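Local coordinates for sgbp-b (PDB 7K44), which probably binds xyloglucan at the cell surface of the gut commensal Bacteroides uniformis, as a surface glycan-binding protein of a xyloglucan utilization locus, at residues V153-G158 with D174-T179; F178-A183 with G203-E208; V131-P136 with N379-K384. All coordinates share one frame; numbering follows the deposited sequence.

Interaction 1. Residues V153-G158 with D174-T179; sequences VSITMG and DMLTFT
Ile155 of strand 153-157 and Phe178 of strand 175-179 face each other between two sheets, their CA atoms 8.8 Å apart, the shortest such separation between the segments. The strand axes pass 10.3 Å from each other with 62° between their N-to-C directions, a spacing and a twist that leave the strands to meet through side chains alone. This is the interior of the IPT/TIG domain, an immunoglobulin-like beta-sandwich: strand 153-157 pairs with strand 188-194 in one sheet, and strand 175-179 lies between strands 141-147 and 168-169 in the other. A classic beta bulge, Val153 and Ser154 both facing Thr193, interrupts the pairing just before the contact. Ile155, Met157, Leu176 and Phe178 all point inward, while Thr177, between Leu176 and Phe178, points away. All four inward side chains are buried and the contact is wholly apolar. In the one conformer of Met157 described here, the side chain arrives from the direction opposite to the phenylalanine, and its bend at chi3 (64°) brings the terminal methyl obliquely to the far end of the ring, CE standing 3.9 Å from CZ. Val162 and Val142 add to the surroundings of Phe178, and Leu176 also leans on Ile192 of the facing sheet. Leu176 CD1 lies at the edge of the Phe178 ring, in its plane, so neighbouring side chains of one strand brace each other as they receive the isoleucine. The two branches of Ile155 divide the work. CG1, anti to the carbonyl carbon (chi1 -55°), carries CD1 out in an extended chain to meet Leu176 CD1 tip to tip at 4.0 Å, while CG2 settles over one face of the Phe178 ring, displaced toward its rim and 4.1 Å from CE2.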
# COMPACT_ATOMS: atom_id res chain seq x y z
N VAL A 153 3.39 -18.46 0.34
CA VAL A 153 4.15 -19.26 -0.60
C VAL A 153 4.92 -18.40 -1.59
O VAL A 153 6.07 -18.69 -1.91
CB VAL A 153 3.20 -20.24 -1.33
CG1 VAL A 153 3.92 -20.95 -2.46
CG2 VAL A 153 2.62 -21.24 -0.35
N SER A 154 4.31 -17.32 -2.08
CA SER A 154 4.97 -16.51 -3.08
C SER A 154 4.29 -15.15 -3.15
O SER A 154 3.12 -15.01 -2.80
CB SER A 154 4.94 -17.17 -4.46
OG SER A 154 3.60 -17.32 -4.92
N ILE A 155 5.05 -14.16 -3.60
CA ILE A 155 4.52 -12.87 -4.01
C ILE A 155 5.07 -12.59 -5.40
O ILE A 155 6.29 -12.58 -5.61
CB ILE A 155 4.92 -11.75 -3.03
CG1 ILE A 155 4.47 -12.11 -1.61
CG2 ILE A 155 4.29 -10.42 -3.47
CD1 ILE A 155 4.80 -11.07 -0.57
N THR A 156 4.17 -12.41 -6.37
CA THR A 156 4.55 -12.36 -7.77
C THR A 156 3.91 -11.16 -8.45
O THR A 156 2.89 -10.62 -8.01
CB THR A 156 4.15 -13.65 -8.50
OG1 THR A 156 2.72 -13.79 -8.45
CG2 THR A 156 4.79 -14.86 -7.83
N MET A 157 4.52 -10.77 -9.57
CA MET A 157 4.03 -9.66 -10.38
C MET A 157 4.48 -9.95 -11.81
O MET A 157 5.65 -9.77 -12.14
CB MET A 157 4.61 -8.34 -9.88
CG MET A 157 6.03 -8.46 -9.37
SD MET A 157 6.59 -7.02 -8.46
CE MET A 157 5.49 -7.01 -7.06
N GLY A 158 3.55 -10.40 -12.64
CA GLY A 158 3.96 -10.81 -13.97
C GLY A 158 4.94 -11.97 -13.87
O GLY A 158 4.69 -12.95 -13.16
N ASP A 174 -2.46 -9.32 8.51
CA ASP A 174 -3.24 -8.36 7.74
C ASP A 174 -2.38 -7.28 7.09
O ASP A 174 -2.93 -6.32 6.53
CB ASP A 174 -4.33 -7.71 8.59
CG ASP A 174 -3.77 -6.97 9.79
OD1 ASP A 174 -2.54 -7.04 10.01
OD2 ASP A 174 -4.56 -6.34 10.52
N MET A 175 -1.06 -7.40 7.18
CA MET A 175 -0.16 -6.41 6.60
C MET A 175 1.17 -7.10 6.31
O MET A 175 1.61 -7.95 7.09
CB MET A 175 0.07 -5.26 7.59
CG MET A 175 0.67 -4.02 6.96
SD MET A 175 2.10 -3.40 7.85
CE MET A 175 3.29 -4.64 7.37
N LEU A 176 1.78 -6.75 5.19
CA LEU A 176 3.12 -7.26 4.94
C LEU A 176 3.92 -6.20 4.20
O LEU A 176 3.36 -5.28 3.60
CB LEU A 176 3.14 -8.61 4.20
CG LEU A 176 2.51 -8.73 2.81
CD1 LEU A 176 3.42 -8.17 1.74
CD2 LEU A 176 2.18 -10.18 2.51
N THR A 177 5.24 -6.34 4.29
CA THR A 177 6.15 -5.54 3.49
C THR A 177 7.10 -6.47 2.75
O THR A 177 7.37 -7.59 3.19
CB THR A 177 6.96 -4.55 4.34
OG1 THR A 177 7.75 -5.28 5.29
CG2 THR A 177 6.05 -3.61 5.06
N PHE A 178 7.59 -6.00 1.60
CA PHE A 178 8.61 -6.71 0.85
C PHE A 178 9.43 -5.70 0.07
O PHE A 178 9.04 -4.54 -0.09
CB PHE A 178 8.02 -7.79 -0.08
CG PHE A 178 7.14 -7.25 -1.18
CD1 PHE A 178 7.68 -6.91 -2.41
CD2 PHE A 178 5.76 -7.12 -1.00
CE1 PHE A 178 6.88 -6.41 -3.44
CE2 PHE A 178 4.95 -6.64 -2.03
CZ PHE A 178 5.51 -6.29 -3.26
N THR A 179 10.58 -6.15 -0.43
CA THR A 179 11.42 -5.33 -1.28
C THR A 179 11.02 -5.55 -2.73
O THR A 179 10.91 -6.69 -3.20
CB THR A 179 12.90 -5.68 -1.10
OG1 THR A 179 13.25 -5.46 0.28
CG2 THR A 179 13.77 -4.82 -2.02

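Interaction 2. Residues F178-A183 with G203-E208; sequences FTMPRA and GFYPLE
Met180 and Ala183 both press on the ring of Tyr205 at the end of the IPT/TIG beta-sandwich, where the chain leaving strand 175-179 meets the junction running from strand 197-204 toward the xyloglucan-binding domain. The Met180 and Tyr205 side chains meet obliquely. Met180 CG is anti to the backbone N (chi1 176°), and a bend at chi2 (69°) followed by an extended last torsion delivers CE to the CD1-CE1 side of the tyrosine, 3.7 Å from CE1. Tyr205 turns its ring to meet them with a first torsion that is not a staggered one (chi1 -133°). Ala183 touches the other end of the same side chain: its CB lies 3.5 Å from Tyr205 CZ and only 3.1 Å from Tyr205 OH, a tight fit for a methyl carbon against an oxygen. The ring is thus contacted along one side by a flexible thioether and at its phenol end by a short, rigid methyl. Leu207, two residues on, places CD1 at the ring edge, in the ring plane. The backbone here is kinked by a G1 beta bulge at Gly203 and Phe204 and an inverse gamma turn centred on Pro206. Phe204 sends its ring back into the sandwich onto Met157 and Leu190, so consecutive aromatic residues serve different surroundings. Pro181 O is hydrogen-bonded by Thr138 OG1 and Ala183 O by Arg160 NE, which tie down the backbone carrying Met180 and Ala183. The methionine methyl, CE, also stands 4.0 Å from Tyr205 CD1.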
# COMPACT_ATOMS: atom_id res chain seq x y z
N PHE A 178 7.59 -6.00 1.60
CA PHE A 178 8.61 -6.71 0.85
C PHE A 178 9.43 -5.70 0.07
O PHE A 178 9.04 -4.54 -0.09
CB PHE A 178 8.02 -7.79 -0.08
CG PHE A 178 7.14 -7.25 -1.18
CD1 PHE A 178 7.68 -6.91 -2.41
CD2 PHE A 178 5.76 -7.12 -1.00
CE1 PHE A 178 6.88 -6.41 -3.44
CE2 PHE A 178 4.95 -6.64 -2.03
CZ PHE A 178 5.51 -6.29 -3.26
N THR A 179 10.58 -6.15 -0.43
CA THR A 179 11.42 -5.33 -1.28
C THR A 179 11.02 -5.55 -2.73
O THR A 179 10.91 -6.69 -3.20
CB THR A 179 12.90 -5.68 -1.10
OG1 THR A 179 13.25 -5.46 0.28
CG2 THR A 179 13.77 -4.82 -2.02
N MET A 180 10.78 -4.46 -3.44
CA MET A 180 10.36 -4.57 -4.82
C MET A 180 11.50 -5.15 -5.65
O MET A 180 12.62 -4.63 -5.62
CB MET A 180 10.00 -3.18 -5.35
CG MET A 180 9.65 -3.15 -6.82
SD MET A 180 8.08 -3.99 -7.11
CE MET A 180 8.13 -4.01 -8.90
N PRO A 181 11.26 -6.23 -6.38
CA PRO A 181 12.31 -6.81 -7.23
C PRO A 181 12.48 -6.05 -8.54
O PRO A 181 11.93 -4.95 -8.70
CB PRO A 181 11.80 -8.23 -7.48
CG PRO A 181 10.31 -8.09 -7.44
CD PRO A 181 10.02 -7.02 -6.42
N ARG A 182 13.24 -6.62 -9.47
CA ARG A 182 13.33 -6.07 -10.81
C ARG A 182 11.94 -5.85 -11.39
O ARG A 182 11.04 -6.66 -11.19
CB ARG A 182 14.09 -7.05 -11.71
CG ARG A 182 14.53 -6.46 -13.03
CD ARG A 182 15.76 -7.17 -13.56
NE ARG A 182 15.39 -8.31 -14.40
CZ ARG A 182 15.35 -9.57 -13.98
NH1 ARG A 182 15.65 -9.86 -12.72
NH2 ARG A 182 15.00 -10.54 -14.82
N ALA A 183 11.78 -4.74 -12.10
CA ALA A 183 10.47 -4.32 -12.57
C ALA A 183 9.88 -5.33 -13.54
O ALA A 183 10.60 -5.90 -14.37
CB ALA A 183 10.60 -2.96 -13.27
N GLY A 203 -4.00 -4.69 -12.99
CA GLY A 203 -3.60 -3.32 -13.28
C GLY A 203 -2.29 -2.91 -12.64
O GLY A 203 -1.94 -1.73 -12.67
N PHE A 204 -1.55 -3.86 -12.07
CA PHE A 204 -0.30 -3.54 -11.40
C PHE A 204 0.80 -3.23 -12.41
O PHE A 204 0.84 -3.77 -13.52
CB PHE A 204 0.10 -4.73 -10.52
CG PHE A 204 1.25 -4.45 -9.60
CD1 PHE A 204 1.07 -3.66 -8.48
CD2 PHE A 204 2.49 -4.99 -9.86
CE1 PHE A 204 2.14 -3.39 -7.64
CE2 PHE A 204 3.56 -4.73 -9.02
CZ PHE A 204 3.38 -3.94 -7.91
N TYR A 205 1.69 -2.31 -12.03
CA TYR A 205 2.80 -1.89 -12.87
C TYR A 205 2.41 -1.43 -14.28
O TYR A 205 2.90 -1.97 -15.28
CB TYR A 205 3.90 -2.95 -12.92
CG TYR A 205 5.26 -2.33 -12.70
CD1 TYR A 205 5.71 -2.04 -11.42
CD2 TYR A 205 6.05 -1.98 -13.78
CE1 TYR A 205 6.96 -1.45 -11.23
CE2 TYR A 205 7.30 -1.39 -13.60
CZ TYR A 205 7.74 -1.13 -12.32
OH TYR A 205 8.97 -0.54 -12.13
N PRO A 206 1.55 -0.40 -14.39
CA PRO A 206 0.99 0.03 -15.69
C PRO A 206 1.95 0.86 -16.52
O PRO A 206 1.74 2.05 -16.83
CB PRO A 206 -0.26 0.82 -15.27
CG PRO A 206 0.12 1.40 -13.95
CD PRO A 206 0.99 0.36 -13.26
N LEU A 207 3.04 0.22 -16.95
CA LEU A 207 4.05 0.92 -17.73
C LEU A 207 3.50 1.45 -19.05
O LEU A 207 3.96 2.49 -19.54
CB LEU A 207 5.22 -0.02 -18.04
CG LEU A 207 6.15 -0.34 -16.88
CD1 LEU A 207 7.26 -1.27 -17.35
CD2 LEU A 207 6.72 0.95 -16.31
N GLU A 208 2.54 0.75 -19.64
CA GLU A 208 1.96 1.18 -20.90
C GLU A 208 1.23 2.51 -20.76
O GLU A 208 0.99 3.19 -21.77
CB GLU A 208 1.00 0.10 -21.41
CG GLU A 208 1.70 -1.18 -21.86
CD GLU A 208 1.87 -2.21 -20.74
OE1 GLU A 208 1.66 -1.86 -19.56
OE2 GLU A 208 2.21 -3.38 -21.04

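Interaction 3. Residues V131-P136 with N379-K384; sequences VSSMMP and NFRVVK
Van der Waals contacts centre on Met135, whose CB lies over one face of the Arg381 guanidinium, offset toward its rim and 3.7 Å from NH1. With CG anti to the backbone N (chi1 -163°), the same side chain runs on to Asn379, crossing it at about a right angle, SD 3.9 Å from ND2. A water bridges the segments, donating to Met135 O at 2.7 Å and accepting from Asn379 ND2 at 2.9 Å; that amide nitrogen also hydrogen-bonds to Asp241 OD2, a residue of the calcium site. Loop 131-136 of the IPT/TIG domain here meets strand 379-384 of the beta-sandwich xyloglucan-binding domain, so the contact is an interdomain one. Hydrogen bonds within each segment hold these groups in place: Ser133 OG accepts from Met135 N at 3.0 Å, an ST turn, and Arg381 NH2 reaches Asn379 O at 2.9 Å, in the carbonyl plane. Among charged groups, Glu288 links both segments, forming a salt bridge with Arg381 NH2 and a hydrogen bond with Ser133 OG. A leucine in place of Arg381 would probably leave the Glu288 carboxylate without its positive mate and Asn379 O without this side-chain donor. Arg381 NH1 is further held by Gln333 OE1.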
# COMPACT_ATOMS: atom_id res chain seq x y z
N VAL A 131 -2.51 -1.37 -1.61
CA VAL A 131 -1.10 -1.53 -1.92
C VAL A 131 -0.46 -0.14 -1.91
O VAL A 131 -1.09 0.85 -2.32
CB VAL A 131 -0.85 -2.23 -3.27
CG1 VAL A 131 0.62 -2.58 -3.43
CG2 VAL A 131 -1.70 -3.47 -3.40
N SER A 132 0.77 -0.06 -1.41
CA SER A 132 1.39 1.24 -1.22
C SER A 132 1.63 1.96 -2.55
O SER A 132 1.51 3.19 -2.61
CB SER A 132 2.65 1.08 -0.36
OG SER A 132 3.63 0.33 -1.04
N SER A 133 1.91 1.23 -3.62
CA SER A 133 2.02 1.86 -4.92
C SER A 133 1.74 0.80 -5.97
O SER A 133 2.04 -0.38 -5.78
CB SER A 133 3.41 2.46 -5.13
OG SER A 133 3.54 2.94 -6.46
N MET A 134 1.15 1.24 -7.09
CA MET A 134 0.96 0.34 -8.22
C MET A 134 2.17 0.30 -9.13
O MET A 134 2.19 -0.45 -10.10
CB MET A 134 -0.27 0.73 -9.04
CG MET A 134 -1.58 0.58 -8.28
SD MET A 134 -2.08 -1.15 -8.02
CE MET A 134 -2.94 -1.47 -9.56
N MET A 135 3.19 1.11 -8.83
CA MET A 135 4.42 1.12 -9.63
C MET A 135 5.62 1.33 -8.72
O MET A 135 6.37 2.30 -8.87
CB MET A 135 4.35 2.17 -10.75
CG MET A 135 5.39 1.92 -11.81
SD MET A 135 5.25 3.06 -13.21
CE MET A 135 3.85 2.37 -14.05
N PRO A 136 5.86 0.42 -7.78
CA PRO A 136 6.99 0.60 -6.86
C PRO A 136 8.33 0.55 -7.58
O PRO A 136 8.54 -0.25 -8.50
CB PRO A 136 6.85 -0.57 -5.88
CG PRO A 136 5.48 -1.09 -6.08
CD PRO A 136 5.14 -0.84 -7.51
N ASN A 379 7.63 9.01 -13.19
CA ASN A 379 6.64 8.00 -13.58
C ASN A 379 5.21 8.53 -13.54
O ASN A 379 4.35 7.98 -12.86
CB ASN A 379 6.80 6.73 -12.76
CG ASN A 379 7.97 5.89 -13.22
OD1 ASN A 379 8.42 6.02 -14.37
ND2 ASN A 379 8.47 5.01 -12.35
N PHE A 380 4.95 9.59 -14.31
CA PHE A 380 3.59 10.08 -14.46
C PHE A 380 2.83 9.16 -15.41
O PHE A 380 3.30 8.85 -16.51
CB PHE A 380 3.58 11.51 -15.00
CG PHE A 380 4.20 12.52 -14.08
CD1 PHE A 380 5.58 12.71 -14.06
CD2 PHE A 380 3.42 13.30 -13.26
CE1 PHE A 380 6.17 13.65 -13.22
CE2 PHE A 380 3.99 14.24 -12.40
CZ PHE A 380 5.36 14.42 -12.38
N ARG A 381 1.66 8.69 -14.97
CA ARG A 381 0.83 7.79 -15.76
C ARG A 381 -0.62 8.21 -15.64
O ARG A 381 -1.01 8.86 -14.66
CB ARG A 381 0.99 6.32 -15.34
CG ARG A 381 0.66 6.01 -13.87
CD ARG A 381 1.91 5.95 -13.01
NE ARG A 381 1.65 5.39 -11.67
CZ ARG A 381 2.52 5.47 -10.67
NH1 ARG A 381 2.21 4.94 -9.47
NH2 ARG A 381 3.70 6.06 -10.85
N VAL A 382 -1.42 7.87 -16.65
CA VAL A 382 -2.86 8.08 -16.62
C VAL A 382 -3.52 6.71 -16.52
O VAL A 382 -3.34 5.87 -17.41
CB VAL A 382 -3.37 8.84 -17.86
CG1 VAL A 382 -4.89 8.99 -17.77
CG2 VAL A 382 -2.70 10.20 -17.98
N VAL A 383 -4.29 6.49 -15.44
CA VAL A 383 -4.81 5.17 -15.12
C VAL A 383 -6.24 5.29 -14.60
O VAL A 383 -6.67 6.33 -14.12
CB VAL A 383 -3.94 4.45 -14.06
CG1 VAL A 383 -2.57 4.10 -14.61
CG2 VAL A 383 -3.84 5.29 -12.80
N LYS A 384 -6.95 4.16 -14.66
CA LYS A 384 -8.30 4.12 -14.12
C LYS A 384 -8.26 4.15 -12.60
O LYS A 384 -7.37 3.56 -11.97
CB LYS A 384 -9.01 2.86 -14.60
CG LYS A 384 -9.45 2.97 -16.05
CD LYS A 384 -10.24 1.77 -16.54
CE LYS A 384 -10.76 2.03 -17.95
NZ LYS A 384 -11.29 0.80 -18.61
O HOH W 1 6.97 4.72 -9.92

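From the N terminus, the chain first supplies loop 131-136, which waits for its partner strand 379-384 almost until the C terminus; interaction 3 therefore closes the longest loop and encloses the other two. Interaction 1 closes a short loop between the sheets of the IPT/TIG sandwich. Interaction 2 starts on the residues where interaction 1 ends, sharing Phe178 and Thr179, and closes the next loop at the domain's end. In the conformer given, Met157 joins these neighbours, its SD 3.4 Å from Met180 CE. Interaction 2 also adjoins interaction 3 where Tyr205 N probably bonds to Met134 O at 2.7 Å. Together they connect the sandwich interior, through the interdomain junction, to the xyloglucan-binding domain.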